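Local structure of D-isomer specific 2-hydroxyacid dehydrogenase family protein (Aeromonas salmonicida subsp. salmonicida, 3HG7) at residues 47-52 with 65-70; 7-12 with 43-48; 89-94 with 304-309. The protein probably acts as an NAD-binding oxidoreductase of the D-isomer specific 2-hydroxyacid dehydrogenase family. The protein carries 1 engineered substitution. All blocks are in the same frame, centred on the assembly; numbering follows the deposited sequence.

Contact 1 of 3, residues 47-52 with 65-70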
loop_
_atom_site.group_PDB
_atom_site.type_symbol
_atom_site.label_atom_id
_atom_site.label_comp_id
_atom_site.label_asym_id
_atom_site.label_seq_id
_atom_site.Cartn_x
_atom_site.Cartn_y
_atom_site.Cartn_z
ATOM N N GLU A 47 24.099 -14.970 12.929
ATOM C CA GLU A 47 23.544 -15.761 14.015
ATOM C C GLU A 47 22.022 -15.954 14.029
ATOM O O GLU A 47 21.518 -16.743 14.832
ATOM C CB GLU A 47 23.990 -15.197 15.346
ATOM C CG GLU A 47 25.482 -15.415 15.554
ATOM C CD GLU A 47 25.979 -14.748 16.800
ATOM O OE1 GLU A 47 26.795 -13.800 16.682
ATOM O OE2 GLU A 47 25.526 -15.150 17.899
ATOM N N ALA A 48 21.318 -15.265 13.141
ATOM C CA ALA A 48 19.842 -15.229 13.185
ATOM C C ALA A 48 19.231 -16.370 12.394
ATOM O O ALA A 48 19.456 -16.497 11.175
ATOM C CB ALA A 48 19.344 -13.908 12.646
ATOM N N HIS A 49 18.461 -17.202 13.083
ATOM C CA HIS A 49 17.559 -18.118 12.388
ATOM C C HIS A 49 16.308 -17.437 11.852
ATOM O O HIS A 49 15.784 -17.856 10.831
ATOM C CB HIS A 49 17.170 -19.274 13.297
ATOM C CG HIS A 49 18.344 -19.906 13.958
ATOM N ND1 HIS A 49 18.774 -19.515 15.207
ATOM C CD2 HIS A 49 19.221 -20.848 13.531
ATOM C CE1 HIS A 49 19.848 -20.220 15.538
ATOM N NE2 HIS A 49 20.148 -21.023 14.535
ATOM N N ILE A 50 15.850 -16.394 12.540
ATOM C CA ILE A 50 14.622 -15.691 12.149
ATOM C C ILE A 50 14.982 -14.239 12.045
ATOM O O ILE A 50 15.735 -13.748 12.865
ATOM C CB ILE A 50 13.496 -15.862 13.214
ATOM C CG1 ILE A 50 13.237 -17.373 13.439
ATOM C CG2 ILE A 50 12.171 -15.212 12.713
ATOM C CD1 ILE A 50 12.170 -17.644 14.468
ATOM N N LEU A 51 14.436 -13.542 11.054
ATOM C CA LEU A 51 14.678 -12.099 10.950
ATOM C C LEU A 51 13.325 -11.361 10.826
ATOM O O LEU A 51 12.429 -11.802 10.084
ATOM C CB LEU A 51 15.522 -11.837 9.703
ATOM C CG LEU A 51 15.903 -10.380 9.423
ATOM C CD1 LEU A 51 16.919 -9.894 10.457
ATOM C CD2 LEU A 51 16.471 -10.275 8.007
ATOM N N MET A 52 13.162 -10.250 11.546
ATOM C CA MET A 52 12.014 -9.359 11.265
ATOM C C MET A 52 12.580 -7.974 10.956
ATOM O O MET A 52 13.313 -7.423 11.786
ATOM C CB MET A 52 11.058 -9.276 12.446
ATOM C CG MET A 52 9.854 -8.307 12.175
ATOM S SD MET A 52 8.176 -8.758 12.764
ATOM C CE MET A 52 8.550 -8.767 14.498
ATOM N N ALA A 65 23.514 -13.810 6.072
ATOM C CA ALA A 65 22.459 -14.455 6.851
ATOM C C ALA A 65 22.452 -15.977 6.616
ATOM O O ALA A 65 21.456 -16.548 6.144
ATOM C CB ALA A 65 21.054 -13.810 6.564
ATOM N N ASN A 66 23.575 -16.615 6.957
ATOM C CA ASN A 66 23.774 -18.021 6.601
ATOM C C ASN A 66 23.132 -19.060 7.534
ATOM O O ASN A 66 23.254 -20.280 7.299
ATOM C CB ASN A 66 25.254 -18.280 6.360
ATOM C CG ASN A 66 25.758 -17.536 5.142
ATOM O OD1 ASN A 66 25.206 -17.673 4.050
ATOM N ND2 ASN A 66 26.798 -16.737 5.322
ATOM N N LYS A 67 22.438 -18.578 8.565
ATOM C CA LYS A 67 21.597 -19.446 9.394
ATOM C C LYS A 67 20.118 -19.136 9.188
ATOM O O LYS A 67 19.245 -19.711 9.859
ATOM C CB LYS A 67 21.954 -19.247 10.852
ATOM C CG LYS A 67 23.271 -19.934 11.249
ATOM C CD LYS A 67 23.469 -19.704 12.728
ATOM C CE LYS A 67 24.656 -20.455 13.332
ATOM N NZ LYS A 67 24.332 -20.436 14.811
ATOM N N LEU A 68 19.826 -18.220 8.277
ATOM C CA LEU A 68 18.454 -17.729 8.142
ATOM C C LEU A 68 17.505 -18.754 7.508
ATOM O O LEU A 68 17.804 -19.278 6.431
ATOM C CB LEU A 68 18.429 -16.429 7.323
ATOM C CG LEU A 68 17.038 -15.803 7.114
ATOM C CD1 LEU A 68 16.451 -15.337 8.447
ATOM C CD2 LEU A 68 17.110 -14.647 6.162
ATOM N N SER A 69 16.401 -19.019 8.208
ATOM C CA SER A 69 15.339 -19.941 7.837
ATOM C C SER A 69 14.046 -19.233 7.461
ATOM O O SER A 69 13.296 -19.682 6.557
ATOM C CB SER A 69 15.049 -20.840 9.050
ATOM O OG SER A 69 16.124 -21.751 9.191
ATOM N N TRP A 70 13.741 -18.172 8.209
ATOM C CA TRP A 70 12.496 -17.404 8.019
ATOM C C TRP A 70 12.677 -15.892 8.290
ATOM O O TRP A 70 13.165 -15.462 9.338
ATOM C CB TRP A 70 11.363 -17.991 8.855
ATOM C CG TRP A 70 10.143 -17.149 8.916
ATOM C CD1 TRP A 70 9.527 -16.484 7.880
ATOM C CD2 TRP A 70 9.396 -16.842 10.090
ATOM N NE1 TRP A 70 8.452 -15.794 8.352
ATOM C CE2 TRP A 70 8.358 -15.982 9.709
ATOM C CE3 TRP A 70 9.530 -17.191 11.441
ATOM C CZ2 TRP A 70 7.435 -15.456 10.632
ATOM C CZ3 TRP A 70 8.615 -16.684 12.355
ATOM C CH2 TRP A 70 7.570 -15.831 11.941
HETATM O O HOH W 1 22.851 -18.453 16.480
HETATM O O HOH W 2 21.562 -15.837 9.531
HETATM O O HOH W 3 22.488 -22.482 15.276
#
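His49 O accepts two backbone N-H groups from 65-70. Ser69 N donates to His49 O at 2.9 Å, and Trp70 N adds a weak second bond; one step on, Leu51 N donates to Trp70 O at 2.9 Å. Ile50 is thus bracketed by bonds to Trp70, which is the pattern of a parallel beta bridge and marks where strands 50-53 and 70-73 of the parallel sheet begin to pair.

Packing is close on the face that carries Ile50 and Trp70. Ile50 CG2, anti to its backbone N, lies 3.5 Å from Trp70 CE3, and Phe293 and Phe300 of helix 286-301 also meet the indole. Leu68 turns in beside the bridge, its CD1 3.8 Å from Leu51 CB.

The other end is wet. Lys67 stretches out alongside the His49 ring, pointing the same way, with its CD 4.0 Å from His49 NE2. One water joins Lys67 NZ to Glu47 O, and a second joins Ala48 O to Lys67 N. A third, 2.8 Å from Lys67 NZ, sits in the ring plane at the edge of His49, bonded to NE2, while His49 ND1 pairs with Thr7 N. Glu47 OE2 turns to Arg31 and stays 6.2 Å from Lys67 NZ. Direct amide bonds therefore set the strand pairing, whereas the ammonium reaches the facing segment through water, so its electrostatic influence there is probably softened.

Contact 2 of 3, residues 7-12 with 43-48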
loop_
_atom_site.group_PDB
_atom_site.type_symbol
_atom_site.label_atom_id
_atom_site.label_comp_id
_atom_site.label_asym_id
_atom_site.label_seq_id
_atom_site.Cartn_x
_atom_site.Cartn_y
_atom_site.Cartn_z
ATOM N N THR A 7 17.498 -17.912 17.357
ATOM C CA THR A 7 17.762 -16.477 17.507
ATOM C C THR A 7 16.946 -15.689 16.491
ATOM O O THR A 7 16.949 -16.032 15.319
ATOM C CB THR A 7 19.251 -16.198 17.299
ATOM O OG1 THR A 7 20.002 -16.810 18.368
ATOM C CG2 THR A 7 19.547 -14.659 17.316
ATOM N N LEU A 8 16.234 -14.678 16.972
ATOM C CA LEU A 8 15.516 -13.719 16.135
ATOM C C LEU A 8 16.345 -12.433 16.149
ATOM O O LEU A 8 16.765 -11.987 17.216
ATOM C CB LEU A 8 14.154 -13.404 16.733
ATOM C CG LEU A 8 13.416 -12.149 16.211
ATOM C CD1 LEU A 8 13.095 -12.263 14.707
ATOM C CD2 LEU A 8 12.140 -11.957 17.009
ATOM N N LEU A 9 16.570 -11.848 14.975
ATOM C CA LEU A 9 17.187 -10.516 14.914
ATOM C C LEU A 9 16.150 -9.497 14.447
ATOM O O LEU A 9 15.527 -9.719 13.419
ATOM C CB LEU A 9 18.403 -10.497 13.975
ATOM C CG LEU A 9 19.108 -9.119 13.805
ATOM C CD1 LEU A 9 19.665 -8.626 15.138
ATOM C CD2 LEU A 9 20.279 -9.257 12.803
ATOM N N LEU A 10 16.028 -8.373 15.184
ATOM C CA LEU A 10 15.107 -7.278 14.847
ATOM C C LEU A 10 15.923 -6.197 14.150
ATOM O O LEU A 10 16.902 -5.722 14.712
ATOM C CB LEU A 10 14.498 -6.692 16.126
ATOM C CG LEU A 10 13.644 -7.693 16.922
ATOM C CD1 LEU A 10 13.172 -7.049 18.180
ATOM C CD2 LEU A 10 12.439 -8.091 16.058
ATOM N N LEU A 11 15.550 -5.896 12.911
ATOM C CA LEU A 11 16.239 -4.918 12.071
ATOM C C LEU A 11 15.156 -4.000 11.441
ATOM O O LEU A 11 14.982 -3.924 10.191
ATOM C CB LEU A 11 17.042 -5.649 11.013
ATOM C CG LEU A 11 17.867 -4.895 9.989
ATOM C CD1 LEU A 11 18.935 -4.075 10.681
ATOM C CD2 LEU A 11 18.505 -5.929 9.072
ATOM N N SER A 12 14.440 -3.308 12.335
ATOM C CA SER A 12 13.322 -2.436 11.977
ATOM C C SER A 12 13.446 -1.032 12.590
ATOM O O SER A 12 13.972 -0.876 13.681
ATOM C CB SER A 12 12.010 -3.042 12.470
ATOM O OG SER A 12 10.930 -2.144 12.232
ATOM N N LYS A 43 27.450 -7.740 12.683
ATOM C CA LYS A 43 27.992 -8.654 13.634
ATOM C C LYS A 43 27.017 -9.734 14.042
ATOM O O LYS A 43 27.435 -10.768 14.559
ATOM C CB LYS A 43 28.473 -7.909 14.885
ATOM C CG LYS A 43 29.385 -6.732 14.560
ATOM C CD LYS A 43 29.978 -6.126 15.808
ATOM C CE LYS A 43 30.935 -5.006 15.435
ATOM N NZ LYS A 43 30.686 -3.817 16.300
ATOM N N LEU A 44 25.731 -9.494 13.822
ATOM C CA LEU A 44 24.700 -10.350 14.409
ATOM C C LEU A 44 23.921 -11.189 13.422
ATOM O O LEU A 44 23.390 -12.220 13.811
ATOM C CB LEU A 44 23.707 -9.523 15.238
ATOM C CG LEU A 44 24.296 -8.749 16.426
ATOM C CD1 LEU A 44 23.209 -7.880 17.000
ATOM C CD2 LEU A 44 24.807 -9.728 17.484
ATOM N N ILE A 45 23.865 -10.784 12.162
ATOM C CA ILE A 45 22.897 -11.406 11.253
ATOM C C ILE A 45 23.240 -12.859 10.947
ATOM O O ILE A 45 22.335 -13.692 10.756
ATOM C CB ILE A 45 22.697 -10.616 9.956
ATOM C CG1 ILE A 45 21.586 -11.280 9.137
ATOM C CG2 ILE A 45 24.033 -10.495 9.183
ATOM C CD1 ILE A 45 20.691 -10.392 8.443
ATOM N N GLY A 46 24.542 -13.173 10.934
ATOM C CA GLY A 46 24.958 -14.558 10.698
ATOM C C GLY A 46 24.450 -15.511 11.760
ATOM O O GLY A 46 24.395 -16.721 11.517
ATOM N N GLU A 47 24.099 -14.970 12.929
ATOM C CA GLU A 47 23.544 -15.761 14.015
ATOM C C GLU A 47 22.022 -15.954 14.029
ATOM O O GLU A 47 21.518 -16.743 14.832
ATOM C CB GLU A 47 23.990 -15.197 15.346
ATOM C CG GLU A 47 25.482 -15.415 15.554
ATOM C CD GLU A 47 25.979 -14.748 16.800
ATOM O OE1 GLU A 47 26.795 -13.800 16.682
ATOM O OE2 GLU A 47 25.526 -15.150 17.899
ATOM N N ALA A 48 21.318 -15.265 13.141
ATOM C CA ALA A 48 19.842 -15.229 13.185
ATOM C C ALA A 48 19.231 -16.370 12.394
ATOM O O ALA A 48 19.456 -16.497 11.175
ATOM C CB ALA A 48 19.344 -13.908 12.646
#
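Leu9 carries the apolar part of the contact, and its two methyls have different partners. The bond from CA to CB of Leu9 points toward 43-48, and chi1 of 178° sets CG anti to the backbone N. Its CD1 lies 4.1 Å from Leu44 CD1, the two leucines crossing at about a right angle, while Leu9 CD2 comes to 3.7 Å from the backbone atom Ile45 CA and also touches Ile45 CB. Nearer the strand, Leu9 CB meets Ala48 CB at 3.8 Å.

These contacts belong to a beta-alpha-beta crossover: helix 38-44 connects strand 30-34 to strand 50-53, and strand 6-11 runs between those two in the parallel sheet. Residues 44-48 therefore pack against the strand that the connection passes over.

The backbone oxygens that approach the other segment meet carbon atoms: Glu47 O lies 3.4 Å from Thr7 CB and Thr7 O 3.7 Å from Ala48 CA. The polar ends of Thr7 and Glu47 share an outside partner: Arg31 NH2 is hydrogen-bonded to Thr7 OG1 and salt-bridged to Glu47 OE2. Within 43-48 the backbone is held by its own bonds, Glu47 N to Leu44 O and Ala48 N to Ile45 O, both 3.0 Å.

Contact 3 of 3, residues 89-94 with 304-309; sequences DYQLTN and QPLDGK
Asn94 and Gly308 join the backbones here, where the C-terminal tail that follows helix 286-301 comes alongside strand 91-93, an outermost strand of the five-stranded parallel sheet. That sheet, with strand order 2-1-3-4-5, has the flavodoxin-like topology expected of the substrate-binding domain in this family.

The direct hydrogen bond runs from Asn94 N to Gly308 O, 2.9 Å long with 157° at the hydrogen. The same oxygen takes a CA-H...O contact from Thr93 CA at 3.1 Å. Thr93 and Lys309 form a single beta bridge, and Leu92 continues the backbone pairing to Ile310. Gly308 has phi 78°, a backbone conformation that glycine adopts more readily than other residues. Asn94 OD1 also comes within 3.1 Å of Gly308 O; as both are acceptors, the approach is not a bond, and the amide's ND2 instead binds Ala76 O.

Apolar contact centres on Leu306. Its CB meets Thr93 CG2 at 3.7 Å, the two side chains crossing at about a right angle, and Thr93 OG1 is engaged by Gln72 and the indole NE1 of Trp70. Leu306 CD1 lies over the Gln91 amide group, 3.7 Å from each of CD, OE1 and NE2.

Two waters add further links, using both ends of that amide. One molecule donates to Gln91 OE1 at 2.6 Å and accepts from Leu306 N. The amide nitrogen has its own water: Gln91 NE2 donates at 2.9 Å to this second molecule, which in turn donates to Gln304 O at 2.8 Å.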
loop_
_atom_site.group_PDB
_atom_site.type_symbol
_atom_site.label_atom_id
_atom_site.label_comp_id
_atom_site.label_asym_id
_atom_site.label_seq_id
_atom_site.Cartn_x
_atom_site.Cartn_y
_atom_site.Cartn_z
ATOM N N ASP A 89 17.215 -19.143 -0.224
ATOM C CA ASP A 89 17.271 -20.376 0.557
ATOM C C ASP A 89 16.691 -20.190 1.963
ATOM O O ASP A 89 17.278 -20.656 2.950
ATOM C CB ASP A 89 18.721 -20.899 0.646
ATOM C CG ASP A 89 19.684 -19.850 1.196
ATOM O OD1 ASP A 89 19.247 -18.703 1.452
ATOM O OD2 ASP A 89 20.871 -20.164 1.373
ATOM N N TYR A 90 15.570 -19.485 2.031
ATOM C CA TYR A 90 14.833 -19.202 3.256
ATOM C C TYR A 90 13.356 -18.906 2.921
ATOM O O TYR A 90 12.992 -18.689 1.746
ATOM C CB TYR A 90 15.469 -18.014 4.027
ATOM C CG TYR A 90 15.287 -16.674 3.331
ATOM C CD1 TYR A 90 16.188 -16.240 2.366
ATOM C CD2 TYR A 90 14.172 -15.879 3.605
ATOM C CE1 TYR A 90 16.003 -15.032 1.697
ATOM C CE2 TYR A 90 13.979 -14.654 2.962
ATOM C CZ TYR A 90 14.910 -14.240 2.006
ATOM O OH TYR A 90 14.721 -13.033 1.352
ATOM N N GLN A 91 12.508 -18.881 3.942
ATOM C CA GLN A 91 11.103 -18.559 3.752
ATOM C C GLN A 91 10.919 -17.075 3.980
ATOM O O GLN A 91 11.234 -16.574 5.056
ATOM C CB GLN A 91 10.214 -19.297 4.740
ATOM C CG GLN A 91 10.309 -20.817 4.661
ATOM C CD GLN A 91 9.057 -21.465 5.182
ATOM O OE1 GLN A 91 8.003 -21.397 4.548
ATOM N NE2 GLN A 91 9.145 -22.050 6.364
ATOM N N LEU A 92 10.398 -16.386 2.981
ATOM C CA LEU A 92 10.041 -14.966 3.154
ATOM C C LEU A 92 8.526 -14.830 3.306
ATOM O O LEU A 92 7.771 -15.379 2.484
ATOM C CB LEU A 92 10.513 -14.155 1.944
ATOM C CG LEU A 92 10.120 -12.668 1.890
ATOM C CD1 LEU A 92 10.751 -11.827 3.035
ATOM C CD2 LEU A 92 10.557 -12.188 0.521
ATOM N N THR A 93 8.079 -14.111 4.344
ATOM C CA THR A 93 6.667 -13.710 4.450
ATOM C C THR A 93 6.529 -12.196 4.511
ATOM O O THR A 93 7.406 -11.499 5.016
ATOM C CB THR A 93 5.989 -14.303 5.688
ATOM O OG1 THR A 93 6.738 -13.922 6.832
ATOM C CG2 THR A 93 5.931 -15.848 5.612
ATOM N N ASN A 94 5.422 -11.682 4.001
ATOM C CA ASN A 94 5.189 -10.256 4.111
ATOM C C ASN A 94 4.036 -10.025 5.056
ATOM O O ASN A 94 3.626 -10.960 5.761
ATOM C CB ASN A 94 4.965 -9.654 2.731
ATOM C CG ASN A 94 3.617 -10.025 2.143
ATOM O OD1 ASN A 94 3.039 -11.066 2.479
ATOM N ND2 ASN A 94 3.110 -9.176 1.246
ATOM N N GLN A 304 4.667 -26.134 10.107
ATOM C CA GLN A 304 3.463 -25.888 9.308
ATOM C C GLN A 304 3.552 -24.685 8.353
ATOM O O GLN A 304 4.382 -23.776 8.561
ATOM C CB GLN A 304 2.241 -25.797 10.233
ATOM C CG GLN A 304 2.046 -27.142 10.971
ATOM C CD GLN A 304 0.757 -27.251 11.753
ATOM O OE1 GLN A 304 0.097 -28.298 11.729
ATOM N NE2 GLN A 304 0.388 -26.183 12.456
ATOM N N PRO A 305 2.717 -24.671 7.292
ATOM C CA PRO A 305 2.820 -23.589 6.295
ATOM C C PRO A 305 2.627 -22.208 6.878
ATOM O O PRO A 305 1.719 -21.986 7.686
ATOM C CB PRO A 305 1.687 -23.900 5.300
ATOM C CG PRO A 305 1.351 -25.321 5.503
ATOM C CD PRO A 305 1.677 -25.661 6.922
ATOM N N LEU A 306 3.499 -21.278 6.466
ATOM C CA LEU A 306 3.411 -19.893 6.897
ATOM C C LEU A 306 2.406 -19.111 6.082
ATOM O O LEU A 306 2.216 -19.392 4.888
ATOM C CB LEU A 306 4.777 -19.184 6.846
ATOM C CG LEU A 306 5.953 -19.995 7.389
ATOM C CD1 LEU A 306 7.181 -19.106 7.327
ATOM C CD2 LEU A 306 5.583 -20.360 8.827
ATOM N N ASP A 307 1.764 -18.161 6.746
ATOM C CA ASP A 307 0.847 -17.240 6.074
ATOM C C ASP A 307 1.647 -16.050 5.570
ATOM O O ASP A 307 2.640 -15.651 6.182
ATOM C CB ASP A 307 -0.253 -16.765 7.025
ATOM C CG ASP A 307 -1.384 -15.978 6.296
ATOM O OD1 ASP A 307 -1.809 -16.386 5.185
ATOM O OD2 ASP A 307 -1.826 -14.952 6.839
ATOM N N GLY A 308 1.217 -15.509 4.435
ATOM C CA GLY A 308 1.866 -14.367 3.823
ATOM C C GLY A 308 3.129 -14.796 3.105
ATOM O O GLY A 308 3.998 -13.977 2.820
ATOM N N LYS A 309 3.224 -16.085 2.812
ATOM C CA LYS A 309 4.426 -16.629 2.226
ATOM C C LYS A 309 4.584 -16.116 0.806
ATOM O O LYS A 309 3.630 -16.121 0.020
ATOM C CB LYS A 309 4.397 -18.169 2.222
ATOM C CG LYS A 309 5.373 -18.765 1.254
ATOM C CD LYS A 309 6.709 -18.925 1.904
ATOM C CE LYS A 309 6.937 -20.381 2.204
ATOM N NZ LYS A 309 7.897 -21.004 1.268
HETATM O O HOH W 4 5.580 -22.418 4.539
HETATM O O HOH W 5 7.081 -23.548 7.750
#

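How the contacts relate
From the N terminus, contact 2 closes the first loop: strand 6-11, helix 15-24, strand 30-34 and helix 38-44 run out and return beside their start. Contact 1 opens where contact 2 ends, sharing Glu47 and Ala48, and closes a short loop around helix 55-58. Contact 3 follows in series and closes a far longer one, running from strand 91-93 through the whole seven-stranded sheet and helix 286-301 to the C-terminal tail. The loops neither nest nor cross. All three reach the five-stranded sheet: Leu9 N and Ile50 O link contacts 2 and 1, Gln91 N and Ser69 O link contacts 3 and 1, while contacts 2 and 3 lie about 17 Å apart between centres.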